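Local coordinates for protein actin depolymerization factor 2 (PDB 2XFA) that binds actin and probably helps to take actin filaments apart in the malaria parasite Plasmodium berghei, at residues 18-23 against 90-95; 31-36 against 64-69; 51-54 against 58-61. All blocks are in the same frame, centred on the assembly; numbering follows the deposited sequence.

Interaction 1: residues 18-23 against 90-95; sequences YEFNRL and DRIYFI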
loop_
_atom_site.group_PDB
_atom_site.type_symbol
_atom_site.label_atom_id
_atom_site.label_comp_id
_atom_site.label_asym_id
_atom_site.label_seq_id
_atom_site.Cartn_x
_atom_site.Cartn_y
_atom_site.Cartn_z
ATOM N N TYR A 18 -9.676 -10.242 -3.974
ATOM C CA TYR A 18 -10.170 -10.159 -5.340
ATOM C C TYR A 18 -9.367 -9.129 -6.115
ATOM O O TYR A 18 -8.840 -9.424 -7.177
ATOM C CB TYR A 18 -11.651 -9.770 -5.359
ATOM C CG TYR A 18 -12.215 -9.473 -6.736
ATOM C CD1 TYR A 18 -12.350 -10.478 -7.686
ATOM C CD2 TYR A 18 -12.640 -8.187 -7.077
ATOM C CE1 TYR A 18 -12.868 -10.210 -8.945
ATOM C CE2 TYR A 18 -13.171 -7.911 -8.336
ATOM C CZ TYR A 18 -13.277 -8.929 -9.264
ATOM O OH TYR A 18 -13.795 -8.678 -10.514
ATOM N N GLU A 19 -9.276 -7.915 -5.581
ATOM C CA GLU A 19 -8.616 -6.824 -6.299
ATOM C C GLU A 19 -7.110 -7.000 -6.376
ATOM O O GLU A 19 -6.490 -6.707 -7.405
ATOM C CB GLU A 19 -8.949 -5.466 -5.673
ATOM C CG GLU A 19 -10.428 -5.075 -5.780
ATOM C CD GLU A 19 -10.919 -4.937 -7.223
ATOM O OE1 GLU A 19 -10.094 -5.030 -8.164
ATOM O OE2 GLU A 19 -12.141 -4.728 -7.410
ATOM N N PHE A 20 -6.512 -7.470 -5.291
ATOM C CA PHE A 20 -5.087 -7.782 -5.333
ATOM C C PHE A 20 -4.775 -8.784 -6.444
ATOM O O PHE A 20 -3.803 -8.643 -7.186
ATOM C CB PHE A 20 -4.596 -8.330 -4.003
ATOM C CG PHE A 20 -3.180 -8.855 -4.077
ATOM C CD1 PHE A 20 -2.108 -7.984 -4.140
ATOM C CD2 PHE A 20 -2.932 -10.213 -4.133
ATOM C CE1 PHE A 20 -0.804 -8.459 -4.227
ATOM C CE2 PHE A 20 -1.628 -10.694 -4.225
ATOM C CZ PHE A 20 -0.570 -9.826 -4.277
ATOM N N ASN A 21 -5.605 -9.803 -6.568
ATOM C CA ASN A 21 -5.378 -10.780 -7.632
ATOM C C ASN A 21 -5.539 -10.152 -9.020
ATOM O O ASN A 21 -4.774 -10.446 -9.928
ATOM C CB ASN A 21 -6.260 -12.019 -7.451
ATOM C CG ASN A 21 -5.762 -12.940 -6.328
ATOM O OD1 ASN A 21 -6.547 -13.638 -5.689
ATOM N ND2 ASN A 21 -4.456 -12.942 -6.096
ATOM N N ARG A 22 -6.510 -9.259 -9.175
ATOM C CA ARG A 22 -6.644 -8.511 -10.422
ATOM C C ARG A 22 -5.400 -7.658 -10.708
ATOM O O ARG A 22 -5.045 -7.449 -11.864
ATOM C CB ARG A 22 -7.920 -7.655 -10.411
ATOM C CG ARG A 22 -9.187 -8.447 -10.720
ATOM C CD ARG A 22 -10.459 -7.685 -10.369
ATOM N NE ARG A 22 -10.601 -6.430 -11.105
ATOM C CZ ARG A 22 -10.938 -6.353 -12.389
ATOM N NH1 ARG A 22 -11.158 -7.462 -13.085
ATOM N NH2 ARG A 22 -11.049 -5.171 -12.983
ATOM N N LEU A 23 -4.751 -7.167 -9.650
ATOM C CA LEU A 23 -3.505 -6.395 -9.762
ATOM C C LEU A 23 -2.319 -7.277 -10.124
ATOM O O LEU A 23 -1.561 -6.979 -11.049
ATOM C CB LEU A 23 -3.191 -5.688 -8.435
ATOM C CG LEU A 23 -1.866 -4.924 -8.337
ATOM C CD1 LEU A 23 -1.969 -3.733 -7.380
ATOM C CD2 LEU A 23 -0.744 -5.842 -7.907
ATOM N N ASP A 90 8.148 -5.195 -13.056
ATOM C CA ASP A 90 7.130 -4.816 -12.074
ATOM C C ASP A 90 7.289 -5.583 -10.766
ATOM O O ASP A 90 7.284 -6.822 -10.763
ATOM C CB ASP A 90 5.734 -5.091 -12.628
ATOM C CG ASP A 90 5.362 -4.163 -13.768
ATOM O OD1 ASP A 90 4.419 -4.502 -14.521
ATOM O OD2 ASP A 90 6.011 -3.100 -13.912
ATOM N N ARG A 91 7.408 -4.848 -9.659
ATOM C CA ARG A 91 7.555 -5.448 -8.319
ATOM C C ARG A 91 6.384 -5.036 -7.438
ATOM O O ARG A 91 5.965 -3.878 -7.453
ATOM C CB ARG A 91 8.848 -4.985 -7.639
ATOM C CG ARG A 91 10.162 -5.393 -8.342
ATOM C CD ARG A 91 9.962 -6.648 -9.153
ATOM N NE ARG A 91 11.200 -7.402 -9.346
ATOM C CZ ARG A 91 11.290 -8.509 -10.079
ATOM N NH1 ARG A 91 10.218 -8.983 -10.700
ATOM N NH2 ARG A 91 12.452 -9.136 -10.196
ATOM N N ILE A 92 5.872 -5.962 -6.643
ATOM C CA ILE A 92 4.738 -5.638 -5.795
ATOM C C ILE A 92 5.214 -5.180 -4.433
ATOM O O ILE A 92 5.881 -5.925 -3.725
ATOM C CB ILE A 92 3.788 -6.818 -5.632
ATOM C CG1 ILE A 92 3.174 -7.193 -6.982
ATOM C CG2 ILE A 92 2.677 -6.450 -4.657
ATOM C CD1 ILE A 92 2.498 -8.551 -6.953
ATOM N N TYR A 93 4.914 -3.933 -4.086
ATOM C CA TYR A 93 5.276 -3.406 -2.772
ATOM C C TYR A 93 4.031 -3.357 -1.909
ATOM O O TYR A 93 2.960 -3.033 -2.395
ATOM C CB TYR A 93 5.860 -1.999 -2.899
ATOM C CG TYR A 93 7.301 -2.015 -3.325
ATOM C CD1 TYR A 93 8.325 -1.802 -2.403
ATOM C CD2 TYR A 93 7.648 -2.316 -4.634
ATOM C CE1 TYR A 93 9.662 -1.842 -2.794
ATOM C CE2 TYR A 93 8.979 -2.367 -5.033
ATOM C CZ TYR A 93 9.980 -2.126 -4.116
ATOM O OH TYR A 93 11.295 -2.176 -4.528
ATOM N N PHE A 94 4.184 -3.640 -0.627
ATOM C CA PHE A 94 3.096 -3.470 0.318
ATOM C C PHE A 94 3.545 -2.354 1.263
ATOM O O PHE A 94 4.647 -2.399 1.786
ATOM C CB PHE A 94 2.859 -4.753 1.110
ATOM C CG PHE A 94 1.782 -4.631 2.138
ATOM C CD1 PHE A 94 0.485 -5.017 1.842
ATOM C CD2 PHE A 94 2.055 -4.109 3.391
ATOM C CE1 PHE A 94 -0.529 -4.910 2.793
ATOM C CE2 PHE A 94 1.044 -3.989 4.351
ATOM C CZ PHE A 94 -0.247 -4.389 4.054
ATOM N N ILE A 95 2.711 -1.340 1.456
ATOM C CA ILE A 95 3.138 -0.193 2.244
ATOM C C ILE A 95 2.137 0.042 3.343
ATOM O O ILE A 95 0.940 0.121 3.096
ATOM C CB ILE A 95 3.217 1.071 1.373
ATOM C CG1 ILE A 95 4.186 0.838 0.214
ATOM C CG2 ILE A 95 3.592 2.308 2.214
ATOM C CD1 ILE A 95 3.926 1.776 -0.973
#

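Interaction 2: residues 31-36 against 64-69; sequences YIIYKI and KNNLKN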
loop_
_atom_site.group_PDB
_atom_site.type_symbol
_atom_site.label_atom_id
_atom_site.label_comp_id
_atom_site.label_asym_id
_atom_site.label_seq_id
_atom_site.Cartn_x
_atom_site.Cartn_y
_atom_site.Cartn_z
ATOM N N TYR A 31 -2.547 0.263 -8.385
ATOM C CA TYR A 31 -2.389 0.258 -6.950
ATOM C C TYR A 31 -3.734 0.144 -6.287
ATOM O O TYR A 31 -4.755 0.420 -6.886
ATOM C CB TYR A 31 -1.604 1.466 -6.397
ATOM C CG TYR A 31 -2.271 2.816 -6.499
ATOM C CD1 TYR A 31 -3.172 3.244 -5.541
ATOM C CD2 TYR A 31 -1.978 3.671 -7.539
ATOM C CE1 TYR A 31 -3.771 4.474 -5.629
ATOM C CE2 TYR A 31 -2.575 4.910 -7.633
ATOM C CZ TYR A 31 -3.471 5.303 -6.675
ATOM O OH TYR A 31 -4.067 6.530 -6.768
ATOM N N ILE A 32 -3.722 -0.318 -5.052
ATOM C CA ILE A 32 -4.949 -0.463 -4.296
ATOM C C ILE A 32 -4.614 0.152 -2.971
ATOM O O ILE A 32 -3.508 -0.046 -2.485
ATOM C CB ILE A 32 -5.305 -1.912 -4.041
ATOM C CG1 ILE A 32 -5.409 -2.677 -5.359
ATOM C CG2 ILE A 32 -6.612 -1.997 -3.267
ATOM C CD1 ILE A 32 -5.221 -4.194 -5.189
ATOM N N ILE A 33 -5.545 0.930 -2.415
ATOM C CA ILE A 33 -5.415 1.416 -1.056
ATOM C C ILE A 33 -6.552 0.776 -0.254
ATOM O O ILE A 33 -7.679 0.750 -0.710
ATOM C CB ILE A 33 -5.476 2.967 -1.004
ATOM C CG1 ILE A 33 -4.258 3.548 -1.725
ATOM C CG2 ILE A 33 -5.449 3.458 0.425
ATOM C CD1 ILE A 33 -4.303 5.004 -1.908
ATOM N N TYR A 34 -6.231 0.221 0.912
ATOM C CA TYR A 34 -7.201 -0.461 1.760
ATOM C C TYR A 34 -7.347 0.314 3.039
ATOM O O TYR A 34 -6.403 0.980 3.461
ATOM C CB TYR A 34 -6.672 -1.842 2.182
ATOM C CG TYR A 34 -6.445 -2.805 1.071
ATOM C CD1 TYR A 34 -7.482 -3.581 0.585
ATOM C CD2 TYR A 34 -5.186 -2.960 0.511
ATOM C CE1 TYR A 34 -7.276 -4.486 -0.428
ATOM C CE2 TYR A 34 -4.972 -3.849 -0.506
ATOM C CZ TYR A 34 -6.027 -4.616 -0.970
ATOM O OH TYR A 34 -5.825 -5.515 -1.983
ATOM N N LYS A 35 -8.486 0.167 3.713
ATOM C CA LYS A 35 -8.638 0.817 4.991
ATOM C C LYS A 35 -9.459 -0.057 5.918
ATOM O O LYS A 35 -10.103 -1.009 5.489
ATOM C CB LYS A 35 -9.359 2.153 4.811
ATOM C CG LYS A 35 -10.796 1.967 4.405
ATOM C CD LYS A 35 -11.442 3.269 3.927
ATOM C CE LYS A 35 -12.896 3.344 4.407
ATOM N NZ LYS A 35 -13.850 3.672 3.311
ATOM N N ILE A 36 -9.426 0.254 7.202
ATOM C CA ILE A 36 -10.320 -0.432 8.128
ATOM C C ILE A 36 -11.597 0.378 8.258
ATOM O O ILE A 36 -11.585 1.521 8.706
ATOM C CB ILE A 36 -9.663 -0.667 9.489
ATOM C CG1 ILE A 36 -8.397 -1.509 9.289
ATOM C CG2 ILE A 36 -10.649 -1.365 10.439
ATOM C CD1 ILE A 36 -7.472 -1.573 10.485
ATOM N N LYS A 64 0.258 9.296 -3.026
ATOM C CA LYS A 64 0.385 10.301 -1.983
ATOM C C LYS A 64 -0.850 11.201 -1.933
ATOM O O LYS A 64 -1.332 11.555 -0.863
ATOM C CB LYS A 64 1.639 11.132 -2.202
ATOM C CG LYS A 64 1.832 12.237 -1.166
ATOM C CD LYS A 64 1.967 13.593 -1.834
ATOM C CE LYS A 64 1.925 14.721 -0.807
ATOM N NZ LYS A 64 2.073 16.069 -1.442
ATOM N N ASN A 65 -1.386 11.541 -3.092
ATOM C CA ASN A 65 -2.533 12.437 -3.127
ATOM C C ASN A 65 -3.776 11.789 -2.530
ATOM O O ASN A 65 -4.733 12.478 -2.228
ATOM C CB ASN A 65 -2.794 12.926 -4.550
ATOM C CG ASN A 65 -1.756 13.915 -5.010
ATOM O OD1 ASN A 65 -1.212 14.668 -4.202
ATOM N ND2 ASN A 65 -1.465 13.918 -6.311
ATOM N N ASN A 66 -3.740 10.467 -2.336
ATOM C CA ASN A 66 -4.842 9.743 -1.677
ATOM C C ASN A 66 -4.656 9.530 -0.179
ATOM O O ASN A 66 -5.502 8.915 0.467
ATOM C CB ASN A 66 -5.053 8.354 -2.299
ATOM C CG ASN A 66 -5.581 8.411 -3.720
ATOM O OD1 ASN A 66 -4.854 8.130 -4.678
ATOM N ND2 ASN A 66 -6.856 8.767 -3.865
ATOM N N LEU A 67 -3.550 10.012 0.371
ATOM C CA LEU A 67 -3.239 9.792 1.779
ATOM C C LEU A 67 -3.387 11.070 2.584
ATOM O O LEU A 67 -3.385 12.158 2.020
ATOM C CB LEU A 67 -1.803 9.263 1.912
ATOM C CG LEU A 67 -1.586 7.957 1.129
ATOM C CD1 LEU A 67 -0.124 7.515 1.204
ATOM C CD2 LEU A 67 -2.527 6.858 1.651
ATOM N N LYS A 68 -3.485 10.950 3.905
ATOM C CA LYS A 68 -3.554 12.141 4.767
ATOM C C LYS A 68 -2.638 11.971 5.961
ATOM O O LYS A 68 -2.287 10.865 6.325
ATOM C CB LYS A 68 -4.980 12.349 5.278
ATOM C CG LYS A 68 -6.043 12.395 4.188
ATOM C CD LYS A 68 -7.392 12.857 4.758
ATOM C CE LYS A 68 -8.394 13.193 3.654
ATOM N NZ LYS A 68 -9.702 13.659 4.209
ATOM N N ASN A 69 -2.304 13.070 6.608
ATOM C CA ASN A 69 -1.445 13.022 7.773
ATOM C C ASN A 69 -2.144 12.424 8.988
ATOM O O ASN A 69 -1.537 12.235 10.020
ATOM C CB ASN A 69 -1.049 14.432 8.123
ATOM C CG ASN A 69 0.419 14.621 8.151
ATOM O OD1 ASN A 69 1.191 13.695 7.826
ATOM N ND2 ASN A 69 0.837 15.825 8.520
#

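Interaction 3: residues 51-54 against 58-61; sequences MELT and NIIM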
loop_
_atom_site.group_PDB
_atom_site.type_symbol
_atom_site.label_atom_id
_atom_site.label_comp_id
_atom_site.label_asym_id
_atom_site.label_seq_id
_atom_site.Cartn_x
_atom_site.Cartn_y
_atom_site.Cartn_z
ATOM N N MET A 51 -3.921 1.408 -16.152
ATOM C CA MET A 51 -2.810 0.514 -16.463
ATOM C C MET A 51 -1.833 1.176 -17.441
ATOM O O MET A 51 -0.831 0.578 -17.841
ATOM C CB MET A 51 -3.328 -0.831 -16.991
ATOM C CG MET A 51 -4.584 -0.734 -17.866
ATOM S SD MET A 51 -5.188 -2.338 -18.458
ATOM C CE MET A 51 -6.618 -1.853 -19.428
ATOM N N GLU A 52 -2.127 2.419 -17.813
ATOM C CA GLU A 52 -1.225 3.211 -18.645
ATOM C C GLU A 52 -0.464 4.253 -17.823
ATOM O O GLU A 52 -0.064 5.299 -18.335
ATOM C CB GLU A 52 -1.981 3.874 -19.800
ATOM C CG GLU A 52 -2.171 2.972 -21.013
ATOM C CD GLU A 52 -1.784 3.657 -22.313
ATOM O OE1 GLU A 52 -1.692 4.903 -22.320
ATOM O OE2 GLU A 52 -1.570 2.952 -23.323
ATOM N N LEU A 53 -0.279 3.955 -16.542
ATOM C CA LEU A 53 0.545 4.773 -15.666
ATOM C C LEU A 53 1.902 4.083 -15.567
ATOM O O LEU A 53 1.988 2.921 -15.173
ATOM C CB LEU A 53 -0.105 4.888 -14.288
ATOM C CG LEU A 53 0.108 6.192 -13.520
ATOM C CD1 LEU A 53 -0.304 6.016 -12.066
ATOM C CD2 LEU A 53 1.553 6.641 -13.612
ATOM N N THR A 54 2.960 4.796 -15.927
ATOM C CA THR A 54 4.236 4.154 -16.203
ATOM C C THR A 54 5.354 4.623 -15.286
ATOM O O THR A 54 6.251 3.858 -14.949
ATOM C CB THR A 54 4.662 4.442 -17.644
ATOM O OG1 THR A 54 5.367 5.688 -17.694
ATOM C CG2 THR A 54 3.436 4.529 -18.540
ATOM N N ASN A 58 5.553 9.180 -10.789
ATOM C CA ASN A 58 4.147 9.496 -10.971
ATOM C C ASN A 58 3.246 8.586 -10.158
ATOM O O ASN A 58 2.208 9.012 -9.663
ATOM C CB ASN A 58 3.740 9.478 -12.441
ATOM C CG ASN A 58 2.826 10.639 -12.799
ATOM O OD1 ASN A 58 1.604 10.554 -12.662
ATOM N ND2 ASN A 58 3.422 11.743 -13.241
ATOM N N ILE A 59 3.617 7.325 -9.995
ATOM C CA ILE A 59 2.712 6.472 -9.251
ATOM C C ILE A 59 2.733 6.839 -7.755
ATOM O O ILE A 59 1.694 6.894 -7.112
ATOM C CB ILE A 59 2.932 4.968 -9.561
ATOM C CG1 ILE A 59 1.958 4.111 -8.772
ATOM C CG2 ILE A 59 4.342 4.545 -9.238
ATOM C CD1 ILE A 59 2.498 3.713 -7.464
ATOM N N ILE A 60 3.925 7.093 -7.226
ATOM C CA ILE A 60 4.134 7.550 -5.859
ATOM C C ILE A 60 3.373 8.871 -5.609
ATOM O O ILE A 60 2.729 9.035 -4.571
ATOM C CB ILE A 60 5.639 7.761 -5.586
ATOM C CG1 ILE A 60 6.387 6.419 -5.585
ATOM C CG2 ILE A 60 5.866 8.508 -4.279
ATOM C CD1 ILE A 60 7.900 6.580 -5.745
ATOM N N MET A 61 3.403 9.773 -6.585
ATOM C CA MET A 61 2.648 11.028 -6.476
ATOM C C MET A 61 1.147 10.771 -6.376
ATOM O O MET A 61 0.455 11.351 -5.522
ATOM C CB MET A 61 2.972 11.947 -7.648
ATOM C CG MET A 61 2.228 13.256 -7.641
ATOM S SD MET A 61 2.426 14.086 -9.227
ATOM C CE MET A 61 1.759 12.848 -10.338
#

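Interaction 1: residues 18-23 against 90-95
Phe20 turns its CG away from the backbone N (chi1 171°), and Ile92 likewise sets CG2 opposite its own backbone N while CG1 lies beside it (chi1 -64°). These two choices send the phenyl ring down from helix 14-24 and raise both branches of the isoleucine from strand 89-97. The methyl CG2 of Ile92 comes to the edge of the ring, near its plane, 4.0 Å from CE1 of Phe20. The other branch serves Leu23, one turn further along the helix: CD2 of Leu23 lies 4.2 Å from CG1 of Ile92, although the CB of that leucine does not itself face the strand. A beta-branched residue therefore suits this place, because it offers one carbon to each of two helix residues. In the ADF/cofilin fold, helices cover both faces of a central mixed sheet, and here the N-terminal helix is laid on one of them. Ile76 of the neighbouring strand 73-81 and Ile121 also touch the Phe20 side chain. The contact is light, burying 104 Å² over both sides, and its nearest CA atoms, those of Leu23 and Ile92, are 9.2 Å apart, a spacing bridged by side-chain contacts. Further round the helix, Arg22 NE forms a salt bridge with Glu19 OE1, which also bonds to Asn29 ND2.

Interaction 2: residues 31-36 against 64-69
Ile33 of strand 31-37 pushes its end methyl against Asn66, in the chain that follows helix 56-65, on the face of the ADF/cofilin sheet where that helix packs. The tight part of the contact is here: CD1 of Ile33 lies 3.5 Å from CB of Asn66. With CG1 anti to the carbonyl carbon (chi1 -66°) and the chain then extended to CD1, the isoleucine reaches out from the sheet and meets the aliphatic root of the asparagine. An asparagine can serve at this border, since its CB is apolar enough to rest on a methyl, while the residue as a whole is only partly buried. Tyr31, two residues before Ile33 and on the same face of the strand, brings its hydroxyl to the amide of Asn66. Its ring and the amide plane are inclined by 56°, and the amide approaches the phenol at its hydroxyl end, near the ring plane, not over a face. Leu67 is buried beside them and makes a looser touch with the strand; its side chain also packs on Arg73 of strand 73-81, as does that of Ile33. Toward solvent the chain changes character: Asn65 and Lys68 are exposed and make no contact with the strand segment. The carbonyl O of Lys68 accepts a hydrogen bond from Trp97 NE1. Where Ile33 and Leu67 meet, CD1 of the former stands 4.4 Å from CD2 of the latter.

Interaction 3: residues 51-54 against 58-61
Leu53 makes a short-range apolar contact between the loop that follows strand 41-48 and the first turn of helix 56-65, its centre about 14 Å from the centre of the chain. Its two methyl groups divide the work. CD2 lies 3.8 Å from CB of Asn58, so the asparagine meets the leucine mainly through its aliphatic root; the two side chains cross at about a right angle. CD1 is turned to the next residue, standing 4.2 Å from CB of Ile59 and just as near its CA, so the methyl rests against the helix backbone as well. A forked leucine fits here because one residue can touch two successive helix positions. The CB of Ile59 faces the loop, but with CG1 anti to the backbone N (chi1 -180°) the end of its side chain leads away, to the sheet, where it packs on Ala77 and Met79 of strand 73-81. Leu53 and Ile59 are both buried, whereas Glu52 and Thr54 beside the leucine are exposed. Ser55 OG accepts a weak hydrogen bond from Asn58 N close to the helix start. Such a strand-to-helix connection, with a loop leucine folded back on the helix it precedes, here joins the sheet of the ADF/cofilin fold to one of its covering helices.

How the interactions relate
From the N terminus, helix 14-24 comes first, and its contact with strand 89-97 in interaction 1 closes the longest loop. Within that loop, interaction 2 links strand 31-37 to the chain leaving helix 56-65, and within this again interaction 3 joins the loop after strand 41-48 to the same helix; the three nest and none cross. Interactions 1 and 2 lie on opposite sides of the chain's centre but meet directly, where helix 14-24 packs on strand 31-37 and Ile32 CD1 is 3.5 Å from Phe20 N. Interactions 2 and 3 touch where Tyr31 CD2 lies 4.1 Å from Ile59 CG1. Interactions 1 and 3 do not touch, their nearest atoms being about 7 Å apart.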